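Local coordinates for protein enoyl-CoA hydratase/carnithine racemase (Magnetospirillum magneticum, PDB 4NEK) that probably acts as a delta(3)-delta(2)-enoyl-CoA isomerase of the crotonase family, shifting the double bond of unsaturated fatty acyl-CoA substrates, and assembles from six chains, at residues C[25-28]-C[29-33]; C[64-67]-C[68-72]; C[103-106]-C[107-111]; C[116-119]-C[120-124]; C[198-201]-C[202-206]. All coordinates share one frame; numbering follows the deposited sequence.

Contact 1. Residues C[25-28]-C[29-33]; sequences NALI and GEMYA
The backbone of Ile28 hands the loop 25-28 over to the helix that begins at Gly29, and its carbonyl makes the first helical bonds: Met31 N lies 2.9 Å from Ile28 O, and Tyr32 N is 3.2 Å from Ile28 O. They differ in approach. The Tyr32 bond is almost straight (167°) and nearly in line with the carbonyl, whereas the Met31 amide comes from above its plane. Ile28 is thus the N-cap of helix 29-44, which in this crotonase-like chain follows the loop after strand 13-18. Just before the cap, Leu27 spreads its two methyls between neighbours on the first helical turn. CD2 meets the terminal methyl of Met31, built as selenomethionine, with Leu27 CD2 to Met31 CE at 3.5 Å; a bend at the last torsion (chi3 71°) turns that methyl to it. CD1 instead reaches the phenol, with Leu27 CD1 to Tyr32 CE1 at 3.5 Å, the two side chains crossing at about a right angle. The hydroxyl of this buried tyrosine is hydrogen-bonded to Asn64. On the outer side Ile28 and Glu30 run alongside each other, Ile28 CD1 lying 3.5 Å from Glu30 CG.

Contact 2. Residues C[64-67]-C[68-72]; sequences NDLP and DFLTW
Backbone bonds from Phe69 N to Asp65 O (2.9 Å) and from Leu70 N to Leu66 O (3.1 Å) start a short helical turn at Leu66, which runs on into a type I beta turn from Phe69 to Trp72. Asp65 is the N-cap. Its carboxylate swings forward, CG anti to the backbone N (chi1 178°), and OD1 uses its anti lone pair to take the amide hydrogen of Asp68, with Asp65 OD1 to Asp68 N at 3.1 Å. The other oxygen, OD2, is engaged in a salt bridge to Arg20. Asp68 has a second task: its OD2 accepts from the indole, Trp72 NE1 to Asp68 OD2 measuring 3.2 Å, the acceptor close to the ring plane while the N-H meets the carboxylate from above. Asp68 O is gripped twice by Thr71, through its amide and its hydroxyl (Thr71 OG1 to Asp68 O 2.8 Å). Held this way, the indole receives Phe69 CD1 over the centre of one face, and its edge faces Asn64, with Asn64 OD1 to Trp72 CZ2 at 3.3 Å and the amide and ring planes nearly perpendicular. Asn64 OD1 takes its hydrogen bond from Tyr32. Phe226, Leu230 and Val239 of the second subunit pack against Phe69, Trp72 and Leu70. The amide of Asp68 and the guanidinium of Arg20 would probably stabilise Asp65 as an anion, while the indole N-H would ease the charge on Asp68.

Contact 3. Residues C[103-106]-C[107-111]; sequences IGIG and STLLP
Gly104 O is gripped by two amides and, more weakly, by a hydroxyl: Ser107 N and Thr108 N each stand 2.9 Å from Gly104 O, and Thr108 OG1 lies 3.3 Å from the same oxygen. The Thr108 amide approaches in the carbonyl plane, the Ser107 amide from well above it. Gly104, with positive phi (60°), is the N-cap of the short helix 105-108, and Leu109 N continues the pattern to Ile105 O at 3.1 Å. In crotonase-fold enzymes a glycine-rich turn of this kind leads into a helix whose first amides include one N-H of the oxyanion hole; Ile105 N is consistent with that role, and Asn64 N with the other. The Ile105 side chain bends back over the turn, its CG1 trans to the main-chain nitrogen, and its tip crosses the threonine at about a right angle, with Ile105 CD1 to Thr108 OG1 at 3.5 Å. The same methyl rests on Leu109, Leu109 CB lying 4.1 Å from Ile105 CD1. Beyond the helix Leu109 packs on Phe83 and Val87 of helix 79-88. The hydroxyl of Ser107 turns away from this turn to hydrogen-bond Ala102 O.

Contact 4. Residues C[116-119]-C[120-124]; sequences VYAA and PGTRF
Thr122 holds Ala119 O with two bonds, one from its amide (Thr122 N to Ala119 O 3.1 Å) and one from its hydroxyl (Thr122 OG1 to Ala119 O 2.6 Å). Both donors come from the same face of the carbonyl plane, the amide rising far above it and the hydroxyl tilted by 23°. The torsion of Thr122 makes the double grip possible: with OG1 beside the backbone N (chi1 -51°), hydroxyl and amide face the same oxygen. The methyl branch is thereby sent the other way, and Thr122 CG2 sits over the face of the Phe124 ring, 3.5 Å above its plane and offset toward the rim. Ala118 lies beside the hydroxyl, its CB 3.7 Å from Thr122 OG1, and also meets the edge of the Phe124 ring, where Ala118 CB to Phe124 CZ is 4.4 Å. Further out, Phe162 lies nearly parallel to Phe124, while Val98 backs both Ala118 and Thr122. On the outer side of the bend Pro120 packs on Phe162 of the fourth subunit. The whole is a type I beta turn, Ala119 to Thr122, with proline at its second position; it carries the chain from strand 115-118 of the main crotonase sheet to strand 123-125 of the small two-stranded parallel sheet.

Contact 5. Residues C[198-201]-C[202-206]; sequences RSIL and VQIKA
Leu201 and Val202 sit side by side in the alpha-helix 198-208, and each is tied to the residue four places away, Leu201 to Lys205 ahead of it and Val202 to Arg198 behind. The bond from Val202 N to Arg198 O, 3.0 Å long, is almost straight (166°). The valine sets its CG2 beside its own nitrogen and so turns that methyl back along the helix, where Val202 CG2 touches Arg198 CG at 4.1 Å, the two side chains lying alongside each other and pointing the same way. Leu201 passes its carbonyl down to the following turn: Lys205 N to Leu201 O is 3.0 Å. Between these two bonds the helix is less evenly held, since the one from Gln203 N to Ser199 O is weak at 3.5 Å. The two basic side chains leave the helix for partners elsewhere in the chain: Arg198, bent at its third torsion (chi3 60°), forms a salt bridge with Asp46, and the fully extended Lys205 forms one with Asp114. On the flank turned to the third subunit, Gly132, Ile133 and Met157 of that subunit pack on Ile200, Ile204 and Leu201 respectively. Ile200, third in buried surface, receives the amide of Ile204, with Ile204 N to Ile200 O at 2.9 Å and an angle of 158° at the hydrogen. The isoleucines themselves cross at a slant and meet through two methyls, Ile200 CG2 and Ile204 CD1, 4.1 Å apart.

In the fold
From the N terminus the contacts come in series, none enclosing or crossing another, and each closes a local turn. Contact 1 ends the loop after strand 13-18 and opens helix 29-44. Contact 2 forms the short helical turn between strand 50-54 and helix 79-88, facing the second subunit; it touches contact 1, where Asp65 N reaches Leu27 O. Contact 3 starts at the end of strand 101-103 and meets contact 1 through Ile105 against Leu27. Contact 4 links the main sheet to the small one and packs on contact 3, Leu110 lying against Phe124. Contact 5, on helix 198-208, stands apart: its centre is about 37 Å from that of contact 2, across the chain's middle. Like contacts 3 and 4, it touches the third subunit.

Contact 1. Residues C[25-28]-C[29-33]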
loop_
_atom_site.group_PDB
_atom_site.type_symbol
_atom_site.label_atom_id
_atom_site.label_comp_id
_atom_site.label_asym_id
_atom_site.label_seq_id
_atom_site.Cartn_x
_atom_site.Cartn_y
_atom_site.Cartn_z
ATOM N N ASN C 25 20.568 -24.230 7.346
ATOM C CA ASN C 25 19.803 -24.540 8.525
ATOM C C ASN C 25 18.626 -25.452 8.280
ATOM O O ASN C 25 17.597 -25.373 8.963
ATOM C CB ASN C 25 19.358 -23.245 9.233
ATOM C CG ASN C 25 20.518 -22.545 9.937
ATOM O OD1 ASN C 25 21.532 -23.164 10.170
ATOM N ND2 ASN C 25 20.368 -21.265 10.259
ATOM N N ALA C 26 18.769 -26.345 7.312
ATOM C CA ALA C 26 17.778 -27.390 7.127
ATOM C C ALA C 26 17.752 -28.250 8.386
ATOM O O ALA C 26 18.788 -28.699 8.835
ATOM C CB ALA C 26 18.109 -28.237 5.910
ATOM N N LEU C 27 16.574 -28.451 8.964
ATOM C CA LEU C 27 16.463 -29.058 10.274
ATOM C C LEU C 27 16.454 -30.584 10.260
ATOM O O LEU C 27 15.908 -31.215 9.347
ATOM C CB LEU C 27 15.208 -28.592 10.968
ATOM C CG LEU C 27 15.143 -27.077 11.163
ATOM C CD1 LEU C 27 13.798 -26.789 11.797
ATOM C CD2 LEU C 27 16.243 -26.515 12.052
ATOM N N ILE C 28 17.067 -31.139 11.302
ATOM C CA ILE C 28 17.069 -32.558 11.599
ATOM C C ILE C 28 16.646 -32.741 13.062
ATOM O O ILE C 28 16.571 -31.787 13.856
ATOM C CB ILE C 28 18.468 -33.172 11.338
ATOM C CG1 ILE C 28 19.548 -32.438 12.135
ATOM C CG2 ILE C 28 18.838 -33.089 9.856
ATOM C CD1 ILE C 28 20.942 -33.054 12.016
ATOM N N GLY C 29 16.405 -33.980 13.449
ATOM C CA GLY C 29 15.898 -34.308 14.783
ATOM C C GLY C 29 16.704 -33.705 15.922
ATOM O O GLY C 29 16.120 -33.272 16.928
ATOM N N GLU C 30 18.037 -33.748 15.815
ATOM C CA GLU C 30 18.873 -33.236 16.916
ATOM C C GLU C 30 18.680 -31.751 17.108
ATOM O O GLU C 30 18.806 -31.293 18.235
ATOM C CB GLU C 30 20.386 -33.516 16.807
ATOM C CG GLU C 30 21.008 -33.142 15.476
ATOM C CD GLU C 30 22.468 -33.585 15.330
ATOM O OE1 GLU C 30 23.275 -33.027 16.108
ATOM O OE2 GLU C 30 22.808 -34.478 14.465
HETATM N N MSE C 31 18.337 -31.020 16.035
HETATM C CA MSE C 31 18.138 -29.575 16.138
HETATM C C MSE C 31 16.817 -29.293 16.780
HETATM O O MSE C 31 16.764 -28.547 17.751
HETATM C CB MSE C 31 18.227 -28.917 14.800
HETATM C CG MSE C 31 19.634 -29.078 14.302
HETATM SE SE MSE C 31 19.819 -28.370 12.468
HETATM C CE MSE C 31 19.674 -26.443 12.874
ATOM N N TYR C 32 15.773 -29.980 16.349
ATOM C CA TYR C 32 14.493 -29.883 17.026
ATOM C C TYR C 32 14.611 -30.121 18.504
ATOM O O TYR C 32 13.979 -29.449 19.294
ATOM C CB TYR C 32 13.468 -30.872 16.460
ATOM C CG TYR C 32 12.944 -30.482 15.112
ATOM C CD1 TYR C 32 12.224 -29.299 14.940
ATOM C CD2 TYR C 32 13.167 -31.272 14.003
ATOM C CE1 TYR C 32 11.741 -28.935 13.698
ATOM C CE2 TYR C 32 12.670 -30.931 12.765
ATOM C CZ TYR C 32 11.966 -29.759 12.618
ATOM O OH TYR C 32 11.533 -29.395 11.364
ATOM N N ALA C 33 15.390 -31.120 18.885
ATOM C CA ALA C 33 15.492 -31.489 20.295
ATOM C C ALA C 33 16.227 -30.388 21.051
ATOM O O ALA C 33 15.814 -29.988 22.113
ATOM C CB ALA C 33 16.206 -32.833 20.453
#

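Contact 2. Residues C[64-67]-C[68-72]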
loop_
_atom_site.group_PDB
_atom_site.type_symbol
_atom_site.label_atom_id
_atom_site.label_comp_id
_atom_site.label_asym_id
_atom_site.label_seq_id
_atom_site.Cartn_x
_atom_site.Cartn_y
_atom_site.Cartn_z
ATOM N N ASN C 64 12.691 -28.578 6.808
ATOM C CA ASN C 64 13.230 -29.867 7.139
ATOM C C ASN C 64 14.203 -30.358 6.117
ATOM O O ASN C 64 14.024 -30.144 4.928
ATOM C CB ASN C 64 12.138 -30.883 7.288
ATOM C CG ASN C 64 11.537 -30.821 8.655
ATOM O OD1 ASN C 64 12.151 -31.240 9.642
ATOM N ND2 ASN C 64 10.329 -30.296 8.734
ATOM N N ASP C 65 15.239 -31.026 6.603
ATOM C CA ASP C 65 16.143 -31.732 5.730
ATOM C C ASP C 65 15.298 -32.764 5.008
ATOM O O ASP C 65 14.600 -33.554 5.645
ATOM C CB ASP C 65 17.320 -32.317 6.560
ATOM C CG ASP C 65 18.323 -33.147 5.666
ATOM O OD1 ASP C 65 18.054 -34.344 5.146
ATOM O OD2 ASP C 65 19.400 -32.518 5.468
ATOM N N LEU C 66 15.329 -32.752 3.693
ATOM C CA LEU C 66 14.363 -33.552 2.940
ATOM C C LEU C 66 14.588 -35.086 3.021
ATOM O O LEU C 66 13.645 -35.837 3.307
ATOM C CB LEU C 66 14.309 -33.050 1.494
ATOM C CG LEU C 66 13.425 -33.876 0.577
ATOM C CD1 LEU C 66 11.967 -33.762 1.017
ATOM C CD2 LEU C 66 13.630 -33.466 -0.876
ATOM N N PRO C 67 15.837 -35.552 2.822
ATOM C CA PRO C 67 16.123 -36.971 3.029
ATOM C C PRO C 67 15.682 -37.446 4.393
ATOM O O PRO C 67 15.005 -38.458 4.514
ATOM C CB PRO C 67 17.636 -37.032 2.946
ATOM C CG PRO C 67 18.010 -35.903 2.048
ATOM C CD PRO C 67 16.984 -34.828 2.245
ATOM N N ASP C 68 16.013 -36.690 5.424
ATOM C CA ASP C 68 15.609 -37.061 6.768
ATOM C C ASP C 68 14.085 -37.140 6.912
ATOM O O ASP C 68 13.529 -38.009 7.587
ATOM C CB ASP C 68 16.148 -36.052 7.763
ATOM C CG ASP C 68 15.735 -36.370 9.168
ATOM O OD1 ASP C 68 16.414 -37.176 9.798
ATOM O OD2 ASP C 68 14.732 -35.792 9.671
ATOM N N PHE C 69 13.427 -36.162 6.335
ATOM C CA PHE C 69 11.992 -36.015 6.459
ATOM C C PHE C 69 11.215 -37.182 5.866
ATOM O O PHE C 69 10.183 -37.603 6.386
ATOM C CB PHE C 69 11.584 -34.736 5.737
ATOM C CG PHE C 69 10.126 -34.634 5.568
ATOM C CD1 PHE C 69 9.338 -34.438 6.682
ATOM C CD2 PHE C 69 9.526 -34.867 4.328
ATOM C CE1 PHE C 69 7.975 -34.419 6.573
ATOM C CE2 PHE C 69 8.157 -34.829 4.203
ATOM C CZ PHE C 69 7.377 -34.605 5.333
ATOM N N LEU C 70 11.737 -37.718 4.771
ATOM C CA LEU C 70 11.111 -38.853 4.085
ATOM C C LEU C 70 11.151 -40.121 4.898
ATOM O O LEU C 70 10.541 -41.119 4.507
ATOM C CB LEU C 70 11.791 -39.111 2.724
ATOM C CG LEU C 70 11.702 -37.936 1.751
ATOM C CD1 LEU C 70 12.522 -38.158 0.481
ATOM C CD2 LEU C 70 10.235 -37.627 1.427
ATOM N N THR C 71 11.902 -40.111 5.993
ATOM C CA THR C 71 11.978 -41.271 6.899
ATOM C C THR C 71 11.141 -41.145 8.154
ATOM O O THR C 71 11.192 -41.997 9.022
ATOM C CB THR C 71 13.438 -41.542 7.293
ATOM O OG1 THR C 71 13.835 -40.700 8.383
ATOM C CG2 THR C 71 14.358 -41.384 6.084
ATOM N N TRP C 72 10.364 -40.083 8.275
ATOM C CA TRP C 72 9.499 -39.963 9.428
ATOM C C TRP C 72 8.373 -40.950 9.412
ATOM O O TRP C 72 7.690 -41.090 8.402
ATOM C CB TRP C 72 8.864 -38.590 9.461
ATOM C CG TRP C 72 9.792 -37.461 9.759
ATOM C CD1 TRP C 72 11.149 -37.489 9.835
ATOM C CD2 TRP C 72 9.383 -36.114 9.977
ATOM N NE1 TRP C 72 11.617 -36.218 10.099
ATOM C CE2 TRP C 72 10.536 -35.352 10.186
ATOM C CE3 TRP C 72 8.124 -35.480 9.995
ATOM C CZ2 TRP C 72 10.460 -33.954 10.437
ATOM C CZ3 TRP C 72 8.049 -34.124 10.245
ATOM C CH2 TRP C 72 9.203 -33.375 10.474
#

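Contact 3. Residues C[103-106]-C[107-111]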
loop_
_atom_site.group_PDB
_atom_site.type_symbol
_atom_site.label_atom_id
_atom_site.label_comp_id
_atom_site.label_asym_id
_atom_site.label_seq_id
_atom_site.Cartn_x
_atom_site.Cartn_y
_atom_site.Cartn_z
ATOM N N ILE C 103 11.719 -21.513 4.935
ATOM C CA ILE C 103 10.953 -22.505 4.208
ATOM C C ILE C 103 10.371 -23.525 5.147
ATOM O O ILE C 103 10.980 -23.887 6.135
ATOM C CB ILE C 103 11.811 -23.200 3.166
ATOM C CG1 ILE C 103 12.352 -22.165 2.186
ATOM C CG2 ILE C 103 11.005 -24.272 2.425
ATOM C CD1 ILE C 103 13.372 -22.745 1.231
ATOM N N GLY C 104 9.145 -23.934 4.833
ATOM C CA GLY C 104 8.414 -24.862 5.632
ATOM C C GLY C 104 8.210 -24.343 7.012
ATOM O O GLY C 104 7.602 -23.304 7.213
ATOM N N ILE C 105 8.793 -25.046 7.970
ATOM C CA ILE C 105 8.777 -24.641 9.369
ATOM C C ILE C 105 9.462 -23.275 9.568
ATOM O O ILE C 105 9.118 -22.521 10.450
ATOM C CB ILE C 105 9.393 -25.760 10.252
ATOM C CG1 ILE C 105 9.287 -25.417 11.730
ATOM C CG2 ILE C 105 10.856 -26.003 9.908
ATOM C CD1 ILE C 105 7.863 -25.205 12.214
ATOM N N GLY C 106 10.416 -22.949 8.722
ATOM C CA GLY C 106 11.008 -21.635 8.744
ATOM C C GLY C 106 9.983 -20.526 8.552
ATOM O O GLY C 106 10.158 -19.447 9.094
ATOM N N SER C 107 8.921 -20.782 7.808
ATOM C CA SER C 107 7.821 -19.840 7.712
ATOM C C SER C 107 6.711 -20.090 8.728
ATOM O O SER C 107 6.166 -19.131 9.280
ATOM C CB SER C 107 7.194 -19.859 6.307
ATOM O OG SER C 107 7.935 -19.025 5.433
ATOM N N THR C 108 6.334 -21.350 8.953
ATOM C CA THR C 108 5.077 -21.651 9.666
ATOM C C THR C 108 5.232 -21.489 11.153
ATOM O O THR C 108 4.255 -21.450 11.892
ATOM C CB THR C 108 4.586 -23.076 9.410
ATOM O OG1 THR C 108 5.609 -23.995 9.798
ATOM C CG2 THR C 108 4.262 -23.278 7.938
ATOM N N LEU C 109 6.466 -21.353 11.572
ATOM C CA LEU C 109 6.774 -20.958 12.926
ATOM C C LEU C 109 6.484 -19.486 13.256
ATOM O O LEU C 109 6.207 -19.112 14.402
ATOM C CB LEU C 109 8.251 -21.175 13.103
ATOM C CG LEU C 109 8.752 -20.954 14.505
ATOM C CD1 LEU C 109 8.238 -22.082 15.377
ATOM C CD2 LEU C 109 10.277 -20.858 14.514
ATOM N N LEU C 110 6.565 -18.632 12.263
ATOM C CA LEU C 110 6.571 -17.208 12.531
ATOM C C LEU C 110 5.281 -16.702 13.127
ATOM O O LEU C 110 5.288 -15.700 13.878
ATOM C CB LEU C 110 6.895 -16.462 11.257
ATOM C CG LEU C 110 8.259 -16.842 10.687
ATOM C CD1 LEU C 110 8.514 -16.087 9.387
ATOM C CD2 LEU C 110 9.385 -16.592 11.651
ATOM N N PRO C 111 4.153 -17.329 12.796
ATOM C CA PRO C 111 2.900 -16.829 13.417
ATOM C C PRO C 111 2.833 -17.035 14.932
ATOM O O PRO C 111 2.050 -16.389 15.588
ATOM C CB PRO C 111 1.836 -17.637 12.752
ATOM C CG PRO C 111 2.412 -17.966 11.403
ATOM C CD PRO C 111 3.880 -18.153 11.631
#

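Contact 4. Residues C[116-119]-C[120-124]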
loop_
_atom_site.group_PDB
_atom_site.type_symbol
_atom_site.label_atom_id
_atom_site.label_comp_id
_atom_site.label_asym_id
_atom_site.label_seq_id
_atom_site.Cartn_x
_atom_site.Cartn_y
_atom_site.Cartn_z
ATOM N N VAL C 116 8.721 -10.203 14.577
ATOM C CA VAL C 116 9.559 -10.782 13.555
ATOM C C VAL C 116 10.066 -9.725 12.593
ATOM O O VAL C 116 9.308 -8.899 12.111
ATOM C CB VAL C 116 8.732 -11.740 12.720
ATOM C CG1 VAL C 116 9.611 -12.384 11.667
ATOM C CG2 VAL C 116 8.092 -12.803 13.572
ATOM N N TYR C 117 11.361 -9.719 12.343
ATOM C CA TYR C 117 11.991 -8.770 11.394
ATOM C C TYR C 117 12.658 -9.630 10.374
ATOM O O TYR C 117 13.184 -10.678 10.711
ATOM C CB TYR C 117 13.023 -7.858 12.070
ATOM C CG TYR C 117 12.366 -7.061 13.126
ATOM C CD1 TYR C 117 11.726 -5.852 12.842
ATOM C CD2 TYR C 117 12.243 -7.602 14.419
ATOM C CE1 TYR C 117 11.012 -5.168 13.825
ATOM C CE2 TYR C 117 11.552 -6.923 15.423
ATOM C CZ TYR C 117 10.939 -5.712 15.136
ATOM O OH TYR C 117 10.310 -5.070 16.170
ATOM N N ALA C 118 12.657 -9.164 9.138
ATOM C CA ALA C 118 13.202 -9.890 8.021
ATOM C C ALA C 118 14.126 -9.056 7.181
ATOM O O ALA C 118 13.934 -7.860 7.053
ATOM C CB ALA C 118 12.064 -10.333 7.141
ATOM N N ALA C 119 15.132 -9.687 6.601
ATOM C CA ALA C 119 16.049 -8.989 5.713
ATOM C C ALA C 119 15.451 -8.889 4.344
ATOM O O ALA C 119 14.587 -9.689 3.993
ATOM C CB ALA C 119 17.351 -9.723 5.619
ATOM N N PRO C 120 15.878 -7.907 3.556
ATOM C CA PRO C 120 15.384 -7.656 2.199
ATOM C C PRO C 120 15.330 -8.885 1.312
ATOM O O PRO C 120 14.323 -9.088 0.609
ATOM C CB PRO C 120 16.398 -6.669 1.649
ATOM C CG PRO C 120 16.773 -5.874 2.823
ATOM C CD PRO C 120 16.795 -6.836 3.978
ATOM N N GLY C 121 16.334 -9.742 1.314
ATOM C CA GLY C 121 16.177 -10.912 0.411
ATOM C C GLY C 121 15.385 -12.124 0.914
ATOM O O GLY C 121 15.420 -13.185 0.315
ATOM N N THR C 122 14.619 -11.995 1.984
ATOM C CA THR C 122 13.990 -13.189 2.543
ATOM C C THR C 122 12.954 -13.810 1.609
ATOM O O THR C 122 12.141 -13.114 0.987
ATOM C CB THR C 122 13.310 -12.880 3.861
ATOM O OG1 THR C 122 14.231 -12.190 4.714
ATOM C CG2 THR C 122 12.855 -14.115 4.542
ATOM N N ARG C 123 13.009 -15.123 1.505
ATOM C CA ARG C 123 12.110 -15.886 0.642
ATOM C C ARG C 123 11.281 -16.851 1.510
ATOM O O ARG C 123 11.835 -17.707 2.184
ATOM C CB ARG C 123 12.935 -16.627 -0.349
ATOM C CG ARG C 123 12.186 -17.270 -1.474
ATOM C CD ARG C 123 13.172 -17.979 -2.407
ATOM N NE ARG C 123 12.431 -18.884 -3.261
ATOM C CZ ARG C 123 12.171 -20.168 -3.006
ATOM N NH1 ARG C 123 12.617 -20.744 -1.908
ATOM N NH2 ARG C 123 11.440 -20.883 -3.866
ATOM N N PHE C 124 9.975 -16.639 1.547
ATOM C CA PHE C 124 9.093 -17.436 2.385
ATOM C C PHE C 124 8.447 -18.493 1.519
ATOM O O PHE C 124 8.117 -18.228 0.360
ATOM C CB PHE C 124 8.000 -16.574 2.982
ATOM C CG PHE C 124 8.510 -15.447 3.821
ATOM C CD1 PHE C 124 8.831 -14.240 3.235
ATOM C CD2 PHE C 124 8.695 -15.608 5.191
ATOM C CE1 PHE C 124 9.334 -13.201 4.006
ATOM C CE2 PHE C 124 9.184 -14.591 5.961
ATOM C CZ PHE C 124 9.499 -13.377 5.375
#

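Contact 5. Residues C[198-201]-C[202-206]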
loop_
_atom_site.group_PDB
_atom_site.type_symbol
_atom_site.label_atom_id
_atom_site.label_comp_id
_atom_site.label_asym_id
_atom_site.label_seq_id
_atom_site.Cartn_x
_atom_site.Cartn_y
_atom_site.Cartn_z
ATOM N N ARG C 198 7.877 -8.212 33.538
ATOM C CA ARG C 198 7.637 -9.530 33.006
ATOM C C ARG C 198 6.265 -10.092 33.343
ATOM O O ARG C 198 5.604 -10.701 32.491
ATOM C CB ARG C 198 8.723 -10.525 33.427
ATOM C CG ARG C 198 8.486 -11.900 32.766
ATOM C CD ARG C 198 9.597 -12.925 32.995
ATOM N NE ARG C 198 9.781 -13.185 34.420
ATOM C CZ ARG C 198 10.871 -13.699 34.971
ATOM N NH1 ARG C 198 11.913 -14.057 34.253
ATOM N NH2 ARG C 198 10.899 -13.851 36.271
ATOM N N SER C 199 5.843 -9.958 34.577
ATOM C CA SER C 199 4.631 -10.678 34.984
ATOM C C SER C 199 3.434 -10.098 34.265
ATOM O O SER C 199 2.532 -10.814 33.909
ATOM C CB SER C 199 4.449 -10.587 36.483
ATOM O OG SER C 199 4.519 -9.231 36.831
ATOM N N ILE C 200 3.433 -8.798 34.042
ATOM C CA ILE C 200 2.365 -8.177 33.280
ATOM C C ILE C 200 2.434 -8.512 31.803
ATOM O O ILE C 200 1.432 -8.864 31.177
ATOM C CB ILE C 200 2.436 -6.641 33.358
ATOM C CG1 ILE C 200 2.511 -6.151 34.824
ATOM C CG2 ILE C 200 1.240 -6.027 32.650
ATOM C CD1 ILE C 200 1.373 -6.620 35.712
ATOM N N LEU C 201 3.628 -8.438 31.249
ATOM C CA LEU C 201 3.816 -8.711 29.849
ATOM C C LEU C 201 3.322 -10.082 29.473
ATOM O O LEU C 201 2.671 -10.281 28.439
ATOM C CB LEU C 201 5.273 -8.619 29.490
ATOM C CG LEU C 201 5.573 -8.570 27.997
ATOM C CD1 LEU C 201 4.810 -7.480 27.276
ATOM C CD2 LEU C 201 7.057 -8.327 27.774
ATOM N N VAL C 202 3.627 -11.041 30.315
ATOM C CA VAL C 202 3.179 -12.396 30.123
ATOM C C VAL C 202 1.653 -12.507 30.110
ATOM O O VAL C 202 1.086 -13.283 29.332
ATOM C CB VAL C 202 3.825 -13.288 31.232
ATOM C CG1 VAL C 202 3.058 -14.568 31.483
ATOM C CG2 VAL C 202 5.267 -13.607 30.855
ATOM N N GLN C 203 0.989 -11.747 30.963
ATOM C CA GLN C 203 -0.466 -11.773 31.009
ATOM C C GLN C 203 -1.048 -11.169 29.753
ATOM O O GLN C 203 -2.062 -11.626 29.224
ATOM C CB GLN C 203 -0.956 -10.953 32.185
ATOM C CG GLN C 203 -0.646 -11.535 33.549
ATOM C CD GLN C 203 -1.314 -12.879 33.723
ATOM O OE1 GLN C 203 -2.514 -13.028 33.486
ATOM N NE2 GLN C 203 -0.530 -13.881 34.102
ATOM N N ILE C 204 -0.407 -10.121 29.262
ATOM C CA ILE C 204 -0.854 -9.499 28.036
ATOM C C ILE C 204 -0.756 -10.477 26.899
ATOM O O ILE C 204 -1.689 -10.616 26.091
ATOM C CB ILE C 204 -0.052 -8.242 27.749
ATOM C CG1 ILE C 204 -0.476 -7.158 28.767
ATOM C CG2 ILE C 204 -0.329 -7.716 26.349
ATOM C CD1 ILE C 204 0.305 -5.864 28.648
ATOM N N LYS C 205 0.374 -11.166 26.813
ATOM C CA LYS C 205 0.563 -12.120 25.720
ATOM C C LYS C 205 -0.471 -13.220 25.819
ATOM O O LYS C 205 -1.065 -13.601 24.809
ATOM C CB LYS C 205 1.969 -12.697 25.724
ATOM C CG LYS C 205 2.153 -13.776 24.696
ATOM C CD LYS C 205 3.606 -14.148 24.527
ATOM C CE LYS C 205 3.633 -15.431 23.728
ATOM N NZ LYS C 205 5.007 -15.799 23.325
ATOM N N ALA C 206 -0.735 -13.703 27.033
ATOM C CA ALA C 206 -1.700 -14.797 27.210
ATOM C C ALA C 206 -3.102 -14.359 26.819
ATOM O O ALA C 206 -3.829 -15.086 26.149
ATOM C CB ALA C 206 -1.689 -15.303 28.625
#